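PDB 3NOL: glutamine cyclotransferase from Zymomonas mobilis, which catalyses the cyclisation of N-terminal glutamine residues to pyroglutamate with release of ammonia. Local coordinates for residues A[27-41]-A[243-257]. Residues are numbered along the deposited sequence; the frame is centred on the assembly and turned at random.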
ATOM      1  N   PRO A  27       3.313   8.510  20.124  1.00 14.81           N
ATOM      2  CA  PRO A  27       4.742   8.208  19.928  1.00 13.75           C
ATOM      3  C   PRO A  27       5.174   8.286  18.467  1.00 13.31           C
ATOM      4  O   PRO A  27       4.408   7.931  17.566  1.00 11.28           O
ATOM      5  CB  PRO A  27       4.906   6.767  20.444  1.00 14.53           C
ATOM      6  CG  PRO A  27       3.535   6.206  20.649  1.00 15.38           C
ATOM      7  CD  PRO A  27       2.551   7.371  20.666  1.00 14.49           C
ATOM      8  N   ILE A  28       6.402   8.753  18.263  1.00 12.36           N
ATOM      9  CA  ILE A  28       7.006   8.874  16.950  1.00 12.43           C
ATOM     10  C   ILE A  28       8.048   7.752  16.861  1.00 12.10           C
ATOM     11  O   ILE A  28       8.770   7.493  17.837  1.00 11.51           O
ATOM     12  CB  ILE A  28       7.677  10.263  16.762  1.00 13.07           C
ATOM     13  CG1 ILE A  28       6.625  11.388  16.875  1.00 14.18           C
ATOM     14  CG2 ILE A  28       8.401  10.359  15.412  1.00 13.39           C
ATOM     15  CD1 ILE A  28       7.199  12.784  17.129  1.00 13.53           C
ATOM     16  N   TYR A  29       8.121   7.107  15.697  1.00 10.90           N
ATOM     17  CA  TYR A  29       9.079   6.021  15.457  1.00 10.77           C
ATOM     18  C   TYR A  29      10.081   6.437  14.392  1.00 10.97           C
ATOM     19  O   TYR A  29       9.695   6.924  13.330  1.00 10.60           O
ATOM     20  CB  TYR A  29       8.352   4.735  15.027  1.00 10.37           C
ATOM     21  CG  TYR A  29       7.468   4.191  16.127  1.00 11.54           C
ATOM     22  CD1 TYR A  29       7.948   3.238  17.031  1.00 11.54           C
ATOM     23  CD2 TYR A  29       6.169   4.672  16.299  1.00 10.88           C
ATOM     24  CE1 TYR A  29       7.138   2.755  18.055  1.00 10.17           C
ATOM     25  CE2 TYR A  29       5.355   4.220  17.316  1.00 10.67           C
ATOM     26  CZ  TYR A  29       5.838   3.271  18.195  1.00 10.72           C
ATOM     27  OH  TYR A  29       5.009   2.839  19.193  1.00 12.45           O
ATOM     28  N   ASP A  30      11.365   6.265  14.712  1.00 11.36           N
ATOM     29  CA  ASP A  30      12.428   6.432  13.748  1.00 12.02           C
ATOM     30  C   ASP A  30      12.752   5.093  13.108  1.00 11.36           C
ATOM     31  O   ASP A  30      12.467   4.048  13.670  1.00 11.82           O
ATOM     32  CB  ASP A  30      13.668   7.023  14.415  1.00 12.88           C
ATOM     33  CG  ASP A  30      13.465   8.472  14.801  1.00 14.14           C
ATOM     34  OD1 ASP A  30      13.089   9.263  13.908  1.00 16.43           O
ATOM     35  OD2 ASP A  30      13.657   8.811  15.986  1.00 14.97           O
ATOM     36  N   TYR A  31      13.320   5.144  11.914  1.00 11.18           N
ATOM     37  CA  TYR A  31      13.626   3.930  11.182  1.00 11.26           C
ATOM     38  C   TYR A  31      15.133   3.609  11.252  1.00 11.18           C
ATOM     39  O   TYR A  31      15.975   4.516  11.448  1.00 11.22           O
ATOM     40  CB  TYR A  31      13.186   4.071   9.718  1.00 11.68           C
ATOM     41  CG  TYR A  31      14.025   5.061   8.972  1.00 11.44           C
ATOM     42  CD1 TYR A  31      13.651   6.420   8.910  1.00 12.78           C
ATOM     43  CD2 TYR A  31      15.233   4.676   8.365  1.00 12.70           C
ATOM     44  CE1 TYR A  31      14.442   7.353   8.255  1.00 11.65           C
ATOM     45  CE2 TYR A  31      16.034   5.615   7.710  1.00 12.99           C
ATOM     46  CZ  TYR A  31      15.628   6.949   7.662  1.00 13.05           C
ATOM     47  OH  TYR A  31      16.425   7.860   7.016  1.00 12.68           O
ATOM     48  N   GLN A  32      15.443   2.325  11.044  1.00 10.67           N
ATOM     49  CA  GLN A  32      16.787   1.838  10.717  1.00 10.91           C
ATOM     50  C   GLN A  32      16.670   0.958   9.466  1.00 10.38           C
ATOM     51  O   GLN A  32      15.823   0.042   9.419  1.00 10.68           O
ATOM     52  CB  GLN A  32      17.369   0.977  11.849  1.00 10.07           C
ATOM     53  CG  GLN A  32      17.465   1.664  13.204  1.00 13.28           C
ATOM     54  CD  GLN A  32      16.154   1.631  13.967  1.00 17.44           C
ATOM     55  OE1 GLN A  32      15.511   0.578  14.090  1.00 19.10           O
ATOM     56  NE2 GLN A  32      15.745   2.793  14.485  1.00 18.90           N
ATOM     57  N   ILE A  33      17.477   1.262   8.458  1.00  9.99           N
ATOM     58  CA  ILE A  33      17.502   0.459   7.226  1.00 10.09           C
ATOM     59  C   ILE A  33      18.264  -0.831   7.473  1.00 10.02           C
ATOM     60  O   ILE A  33      19.446  -0.795   7.860  1.00 10.97           O
ATOM     61  CB  ILE A  33      18.137   1.226   6.041  1.00 10.31           C
ATOM     62  CG1 ILE A  33      17.289   2.454   5.692  1.00 11.00           C
ATOM     63  CG2 ILE A  33      18.306   0.298   4.833  1.00 10.13           C
ATOM     64  CD1 ILE A  33      17.920   3.418   4.689  1.00 11.11           C
ATOM     65  N   VAL A  34      17.592  -1.958   7.259  1.00  9.53           N
ATOM     66  CA  VAL A  34      18.214  -3.287   7.366  1.00 10.23           C
ATOM     67  C   VAL A  34      18.866  -3.694   6.039  1.00 10.55           C
ATOM     68  O   VAL A  34      20.017  -4.178   6.012  1.00 11.46           O
ATOM     69  CB  VAL A  34      17.178  -4.370   7.801  1.00  9.35           C
ATOM     70  CG1 VAL A  34      17.874  -5.744   7.973  1.00 10.10           C
ATOM     71  CG2 VAL A  34      16.471  -3.963   9.089  1.00 10.41           C
ATOM     72  N   HIS A  35      18.107  -3.515   4.954  1.00 10.18           N
ATOM     73  CA  HIS A  35      18.554  -3.716   3.577  1.00 11.11           C
ATOM     74  C   HIS A  35      17.861  -2.714   2.662  1.00 10.86           C
ATOM     75  O   HIS A  35      16.753  -2.252   2.970  1.00 10.12           O
ATOM     76  CB  HIS A  35      18.209  -5.122   3.063  1.00 10.84           C
ATOM     77  CG  HIS A  35      18.807  -6.228   3.872  1.00 14.51           C
ATOM     78  ND1 HIS A  35      20.169  -6.418   3.980  1.00 15.82           N
ATOM     79  CD2 HIS A  35      18.228  -7.210   4.604  1.00 16.09           C
ATOM     80  CE1 HIS A  35      20.403  -7.465   4.752  1.00 17.60           C
ATOM     81  NE2 HIS A  35      19.245  -7.966   5.138  1.00 17.83           N
ATOM     82  N   SER A  36      18.514  -2.389   1.544  1.00 10.94           N
ATOM     83  CA  SER A  36      17.884  -1.647   0.449  1.00 11.87           C
ATOM     84  C   SER A  36      17.883  -2.573  -0.752  1.00 11.76           C
ATOM     85  O   SER A  36      18.908  -3.202  -1.052  1.00 12.56           O
ATOM     86  CB  SER A  36      18.685  -0.386   0.088  1.00 12.07           C
ATOM     87  OG  SER A  36      18.835   0.438   1.222  1.00 16.97           O
ATOM     88  N   TYR A  37      16.741  -2.664  -1.424  1.00  9.71           N
ATOM     89  CA  TYR A  37      16.595  -3.473  -2.627  1.00  9.29           C
ATOM     90  C   TYR A  37      16.230  -2.580  -3.812  1.00  8.81           C
ATOM     91  O   TYR A  37      15.586  -1.552  -3.618  1.00  7.58           O
ATOM     92  CB  TYR A  37      15.508  -4.527  -2.411  1.00  9.82           C
ATOM     93  CG  TYR A  37      15.872  -5.510  -1.325  1.00 10.44           C
ATOM     94  CD1 TYR A  37      16.941  -6.390  -1.495  1.00 11.37           C
ATOM     95  CD2 TYR A  37      15.189  -5.522  -0.113  1.00 11.27           C
ATOM     96  CE1 TYR A  37      17.296  -7.292  -0.487  1.00 12.27           C
ATOM     97  CE2 TYR A  37      15.550  -6.401   0.903  1.00 12.40           C
ATOM     98  CZ  TYR A  37      16.601  -7.289   0.695  1.00 13.40           C
ATOM     99  OH  TYR A  37      16.957  -8.168   1.701  1.00 15.68           O
ATOM    100  N   PRO A  38      16.652  -2.952  -5.037  1.00  8.84           N
ATOM    101  CA  PRO A  38      16.329  -2.102  -6.186  1.00  8.70           C
ATOM    102  C   PRO A  38      14.816  -1.950  -6.404  1.00  8.66           C
ATOM    103  O   PRO A  38      14.053  -2.933  -6.293  1.00  8.11           O
ATOM    104  CB  PRO A  38      16.936  -2.859  -7.372  1.00  9.41           C
ATOM    105  CG  PRO A  38      17.903  -3.807  -6.804  1.00 10.87           C
ATOM    106  CD  PRO A  38      17.445  -4.134  -5.423  1.00  8.94           C
ATOM    107  N   HIS A  39      14.385  -0.721  -6.685  1.00  8.45           N
ATOM    108  CA  HIS A  39      13.009  -0.477  -7.141  1.00  7.48           C
ATOM    109  C   HIS A  39      13.035   0.263  -8.476  1.00  8.37           C
ATOM    110  O   HIS A  39      13.961   1.049  -8.762  1.00  7.13           O
ATOM    111  CB  HIS A  39      12.214   0.306  -6.087  1.00  7.81           C
ATOM    112  CG  HIS A  39      10.771   0.530  -6.447  1.00  6.96           C
ATOM    113  ND1 HIS A  39      10.287   1.763  -6.811  1.00  7.94           N
ATOM    114  CD2 HIS A  39       9.704  -0.316  -6.472  1.00  9.68           C
ATOM    115  CE1 HIS A  39       8.986   1.677  -7.062  1.00  7.16           C
ATOM    116  NE2 HIS A  39       8.607   0.422  -6.862  1.00  9.87           N
ATOM    117  N   ASP A  40      12.036  -0.029  -9.301  1.00  8.59           N
ATOM    118  CA  ASP A  40      11.930   0.525 -10.653  1.00  8.31           C
ATOM    119  C   ASP A  40      11.685   2.037 -10.553  1.00  8.56           C
ATOM    120  O   ASP A  40      10.669   2.483 -10.004  1.00  7.87           O
ATOM    121  CB  ASP A  40      10.768  -0.199 -11.364  1.00  8.99           C
ATOM    122  CG  ASP A  40      10.591   0.226 -12.815  1.00 10.00           C
ATOM    123  OD1 ASP A  40      11.214   1.235 -13.266  1.00  8.20           O
ATOM    124  OD2 ASP A  40       9.775  -0.443 -13.483  1.00  9.12           O
ATOM    125  N   THR A  41      12.615   2.826 -11.096  1.00  8.04           N
ATOM    126  CA  THR A  41      12.499   4.297 -10.996  1.00  8.33           C
ATOM    127  C   THR A  41      11.449   4.875 -11.943  1.00  8.98           C
ATOM    128  O   THR A  41      11.197   6.076 -11.928  1.00  9.44           O
ATOM    129  CB  THR A  41      13.857   5.019 -11.238  1.00  8.79           C
ATOM    130  OG1 THR A  41      14.423   4.586 -12.484  1.00 10.02           O
ATOM    131  CG2 THR A  41      14.829   4.758 -10.100  1.00  8.35           C
ATOM    132  N   GLY A 243       8.323   4.182  -2.604  1.00  6.23           N
ATOM    133  CA  GLY A 243       7.594   5.342  -3.081  1.00  5.96           C
ATOM    134  C   GLY A 243       7.575   5.404  -4.600  1.00  5.97           C
ATOM    135  O   GLY A 243       8.257   4.607  -5.318  1.00  5.74           O
ATOM    136  N   LYS A 244       6.776   6.347  -5.099  1.00  6.47           N
ATOM    137  CA  LYS A 244       6.596   6.463  -6.548  1.00  6.18           C
ATOM    138  C   LYS A 244       7.881   6.954  -7.191  1.00  6.33           C
ATOM    139  O   LYS A 244       8.367   8.039  -6.841  1.00  6.29           O
ATOM    140  CB  LYS A 244       5.426   7.383  -6.866  1.00  5.77           C
ATOM    141  CG  LYS A 244       4.099   6.952  -6.177  1.00  6.17           C
ATOM    142  CD  LYS A 244       2.914   7.705  -6.815  1.00  5.92           C
ATOM    143  CE  LYS A 244       1.606   7.627  -5.997  1.00  7.07           C
ATOM    144  NZ  LYS A 244       0.482   8.427  -6.617  1.00  7.92           N
ATOM    145  N   LEU A 245       8.398   6.148  -8.121  1.00  6.88           N
ATOM    146  CA  LEU A 245       9.673   6.387  -8.858  1.00  6.41           C
ATOM    147  C   LEU A 245      10.916   6.215  -7.973  1.00  6.55           C
ATOM    148  O   LEU A 245      12.041   6.495  -8.401  1.00  7.40           O
ATOM    149  CB  LEU A 245       9.681   7.759  -9.546  1.00  6.37           C
ATOM    150  CG  LEU A 245       8.434   8.180 -10.341  1.00  6.53           C
ATOM    151  CD1 LEU A 245       8.616   9.589 -10.932  1.00  7.58           C
ATOM    152  CD2 LEU A 245       8.136   7.166 -11.443  1.00  7.50           C
ATOM    153  N   TRP A 246      10.709   5.741  -6.742  1.00  6.10           N
ATOM    154  CA  TRP A 246      11.815   5.592  -5.810  1.00  6.89           C
ATOM    155  C   TRP A 246      12.774   4.502  -6.312  1.00  7.16           C
ATOM    156  O   TRP A 246      12.329   3.472  -6.838  1.00  7.64           O
ATOM    157  CB  TRP A 246      11.289   5.267  -4.410  1.00  7.29           C
ATOM    158  CG  TRP A 246      10.771   6.466  -3.698  1.00  6.69           C
ATOM    159  CD1 TRP A 246      10.144   7.571  -4.246  1.00  7.13           C
ATOM    160  CD2 TRP A 246      10.876   6.716  -2.303  1.00  8.18           C
ATOM    161  NE1 TRP A 246       9.839   8.477  -3.251  1.00  8.83           N
ATOM    162  CE2 TRP A 246      10.286   7.984  -2.052  1.00  8.02           C
ATOM    163  CE3 TRP A 246      11.421   6.001  -1.232  1.00 10.15           C
ATOM    164  CZ2 TRP A 246      10.224   8.540  -0.766  1.00  8.25           C
ATOM    165  CZ3 TRP A 246      11.361   6.560   0.041  1.00  7.47           C
ATOM    166  CH2 TRP A 246      10.767   7.813   0.263  1.00  8.08           C
ATOM    167  N   PRO A 247      14.095   4.734  -6.184  1.00  7.42           N
ATOM    168  CA  PRO A 247      15.086   3.753  -6.678  1.00  7.79           C
ATOM    169  C   PRO A 247      15.295   2.538  -5.776  1.00  7.88           C
ATOM    170  O   PRO A 247      16.048   1.626  -6.147  1.00  7.28           O
ATOM    171  CB  PRO A 247      16.389   4.573  -6.728  1.00  8.84           C
ATOM    172  CG  PRO A 247      16.211   5.580  -5.586  1.00  8.64           C
ATOM    173  CD  PRO A 247      14.741   5.947  -5.627  1.00  8.34           C
ATOM    174  N   LYS A 248      14.676   2.551  -4.594  1.00  7.56           N
ATOM    175  CA  LYS A 248      14.824   1.436  -3.645  1.00  7.59           C
ATOM    176  C   LYS A 248      13.510   1.071  -2.964  1.00  7.61           C
ATOM    177  O   LYS A 248      12.636   1.921  -2.827  1.00  6.99           O
ATOM    178  CB  LYS A 248      15.841   1.783  -2.533  1.00  7.45           C
ATOM    179  CG  LYS A 248      17.282   2.123  -2.972  1.00  7.73           C
ATOM    180  CD  LYS A 248      18.018   0.958  -3.649  1.00 10.42           C
ATOM    181  CE  LYS A 248      19.468   1.384  -3.968  1.00 12.90           C
ATOM    182  NZ  LYS A 248      20.221   0.321  -4.714  1.00 14.51           N
ATOM    183  N   VAL A 249      13.406  -0.191  -2.527  1.00  6.97           N
ATOM    184  CA  VAL A 249      12.498  -0.604  -1.468  1.00  7.87           C
ATOM    185  C   VAL A 249      13.401  -0.785  -0.243  1.00  8.04           C
ATOM    186  O   VAL A 249      14.445  -1.447  -0.337  1.00  9.10           O
ATOM    187  CB  VAL A 249      11.809  -1.961  -1.766  1.00  7.68           C
ATOM    188  CG1 VAL A 249      10.903  -2.386  -0.596  1.00  9.02           C
ATOM    189  CG2 VAL A 249      11.013  -1.892  -3.078  1.00  9.15           C
ATOM    190  N   PHE A 250      12.999  -0.219   0.882  1.00  7.67           N
ATOM    191  CA  PHE A 250      13.785  -0.320   2.113  1.00  7.79           C
ATOM    192  C   PHE A 250      13.122  -1.306   3.050  1.00  7.93           C
ATOM    193  O   PHE A 250      11.923  -1.195   3.340  1.00  7.54           O
ATOM    194  CB  PHE A 250      13.862   1.026   2.836  1.00  8.02           C
ATOM    195  CG  PHE A 250      14.565   2.097   2.047  1.00  9.26           C
ATOM    196  CD1 PHE A 250      13.830   3.057   1.371  1.00 10.67           C
ATOM    197  CD2 PHE A 250      15.968   2.123   1.966  1.00 10.66           C
ATOM    198  CE1 PHE A 250      14.468   4.055   0.614  1.00 10.36           C
ATOM    199  CE2 PHE A 250      16.626   3.110   1.219  1.00 10.94           C
ATOM    200  CZ  PHE A 250      15.864   4.091   0.543  1.00  9.91           C
ATOM    201  N   GLU A 251      13.914  -2.249   3.547  1.00  7.33           N
ATOM    202  CA  GLU A 251      13.492  -3.082   4.658  1.00  7.94           C
ATOM    203  C   GLU A 251      13.949  -2.347   5.919  1.00  7.86           C
ATOM    204  O   GLU A 251      15.154  -2.071   6.084  1.00  8.25           O
ATOM    205  CB  GLU A 251      14.144  -4.457   4.551  1.00  8.14           C
ATOM    206  CG  GLU A 251      13.841  -5.347   5.728  1.00  8.08           C
ATOM    207  CD  GLU A 251      14.560  -6.699   5.653  1.00  9.34           C
ATOM    208  OE1 GLU A 251      14.559  -7.402   6.684  1.00 11.12           O
ATOM    209  OE2 GLU A 251      15.105  -7.044   4.583  1.00 11.97           O
ATOM    210  N   ILE A 252      12.988  -2.007   6.772  1.00  7.55           N
ATOM    211  CA  ILE A 252      13.271  -1.153   7.944  1.00  7.86           C
ATOM    212  C   ILE A 252      12.805  -1.759   9.258  1.00  8.51           C
ATOM    213  O   ILE A 252      11.798  -2.470   9.315  1.00  8.87           O
ATOM    214  CB  ILE A 252      12.637   0.265   7.826  1.00  7.40           C
ATOM    215  CG1 ILE A 252      11.094   0.188   7.676  1.00  5.70           C
ATOM    216  CG2 ILE A 252      13.285   1.073   6.714  1.00  7.78           C
ATOM    217  CD1 ILE A 252      10.408   1.586   7.835  1.00  7.58           C
ATOM    218  N   THR A 253      13.535  -1.448  10.322  1.00  8.57           N
ATOM    219  CA  THR A 253      13.028  -1.660  11.682  1.00  9.11           C
ATOM    220  C   THR A 253      12.637  -0.300  12.290  1.00 10.25           C
ATOM    221  O   THR A 253      13.014   0.752  11.762  1.00  9.99           O
ATOM    222  CB  THR A 253      14.054  -2.417  12.572  1.00  9.57           C
ATOM    223  OG1 THR A 253      15.279  -1.689  12.599  1.00 10.36           O
ATOM    224  CG2 THR A 253      14.309  -3.864  12.032  1.00  9.95           C
ATOM    225  N   LEU A 254      11.851  -0.338  13.367  1.00 10.61           N
ATOM    226  CA  LEU A 254      11.330   0.870  14.017  1.00 11.65           C
ATOM    227  C   LEU A 254      11.780   0.936  15.457  1.00 12.65           C
ATOM    228  O   LEU A 254      11.817  -0.089  16.140  1.00 12.78           O
ATOM    229  CB  LEU A 254       9.793   0.873  13.992  1.00 11.24           C
ATOM    230  CG  LEU A 254       9.174   0.802  12.611  1.00 11.15           C
ATOM    231  CD1 LEU A 254       7.651   0.757  12.782  1.00 11.22           C
ATOM    232  CD2 LEU A 254       9.632   2.008  11.795  1.00  9.95           C
ATOM    233  N   THR A 255      12.125   2.143  15.904  1.00 13.54           N
ATOM    234  CA  THR A 255      12.386   2.397  17.322  1.00 15.22           C
ATOM    235  C   THR A 255      11.672   3.660  17.751  1.00 15.33           C
ATOM    236  O   THR A 255      11.707   4.673  17.035  1.00 15.31           O
ATOM    237  CB  THR A 255      13.894   2.555  17.633  1.00 15.22           C
ATOM    238  OG1 THR A 255      14.455   3.591  16.817  1.00 17.12           O
ATOM    239  CG2 THR A 255      14.636   1.242  17.385  1.00 16.32           C
ATOM    240  N   GLN A 256      11.066   3.613  18.935  1.00 15.26           N
ATOM    241  CA  GLN A 256      10.344   4.771  19.441  1.00 16.27           C
ATOM    242  C   GLN A 256      11.325   5.884  19.765  1.00 16.31           C
ATOM    243  O   GLN A 256      12.336   5.664  20.448  1.00 16.88           O
ATOM    244  CB  GLN A 256       9.479   4.426  20.663  1.00 16.01           C
ATOM    245  CG  GLN A 256       8.641   5.631  21.120  1.00 17.61           C
ATOM    246  CD  GLN A 256       7.798   5.364  22.358  1.00 18.11           C
ATOM    247  OE1 GLN A 256       7.488   4.223  22.689  1.00 20.97           O
ATOM    248  NE2 GLN A 256       7.421   6.433  23.045  1.00 21.16           N
ATOM    249  N   ARG A 257      11.047   7.067  19.244  1.00 16.76           N
ATOM    250  CA  ARG A 257      11.884   8.240  19.494  1.00 18.37           C
ATOM    251  C   ARG A 257      11.709   8.775  20.933  1.00 19.75           C
ATOM    252  O   ARG A 257      10.606   8.715  21.505  1.00 19.38           O
ATOM    253  CB  ARG A 257      11.558   9.333  18.477  1.00 18.03           C
ATOM    254  CG  ARG A 257      12.376  10.620  18.625  1.00 18.07           C
ATOM    255  CD  ARG A 257      11.834  11.708  17.713  1.00 18.25           C
ATOM    256  NE  ARG A 257      11.971  11.336  16.300  1.00 17.98           N
ATOM    257  CZ  ARG A 257      11.507  12.054  15.281  1.00 18.56           C
ATOM    258  NH1 ARG A 257      10.860  13.200  15.501  1.00 18.37           N
ATOM    259  NH2 ARG A 257      11.692  11.620  14.040  1.00 17.90           N
TER
HETATM  260  O   HOH W   1       7.844   9.213  20.783  1.00 21.74           O
HETATM  261  O   HOH W   2      19.844  -2.323  -3.841  1.00 26.76           O
HETATM  262  O   HOH W   3      15.529  -9.525   3.746  1.00 12.08           O
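The backbone oxygen of Glu251 takes two N-H groups from across the sheet, a firm one from Val34 N at 2.7 Å and a weak one from His35 N at 3.5 Å. This double grip is a classic beta bulge: the pairing slips by one residue where strand 28-38 turns its corner against strand 248-256, and regular antiparallel pairing resumes on both sides. At the bulge Glu251 stretches out with CG anti to the backbone N (chi1 175°), which carries OE2 to the ring edges of His35 and Tyr37; a water joins OE2 to Tyr37 OH. Farther along, the bent side chain of Gln32 spans two threonines, OE1 receiving the hydroxyl OG1 of Thr253 at 2.7 Å while NE2 gives to Thr255 OG1 at 2.8 Å. Arg257 then meets Asp30 side-on: NH2 binds OD1 at 2.7 Å and NE binds OD2 at 3.1 Å, both on syn sides, with the two planes 21° apart. Ile28 CG2 sits over the centre of the guanidinium face, and Asp209 takes a second bond from NH2. A leucine in place of Arg257 has no guanidinium, and the Asp30 carboxylate would probably be left without its counter-charge and Ile28 CG2 without the flat face it packs on. At the other end, His39 ND1 reaches Trp246 O at 2.7 Å within its ring plane, while NE2 bonds Glu57. On the sheet face away from Gln32 and Glu251, Ile33 CD1 packs against Phe250 CD2 at 3.6 Å. Pairing the first strand of the chain with the last is the ring closure characteristic of a beta-propeller.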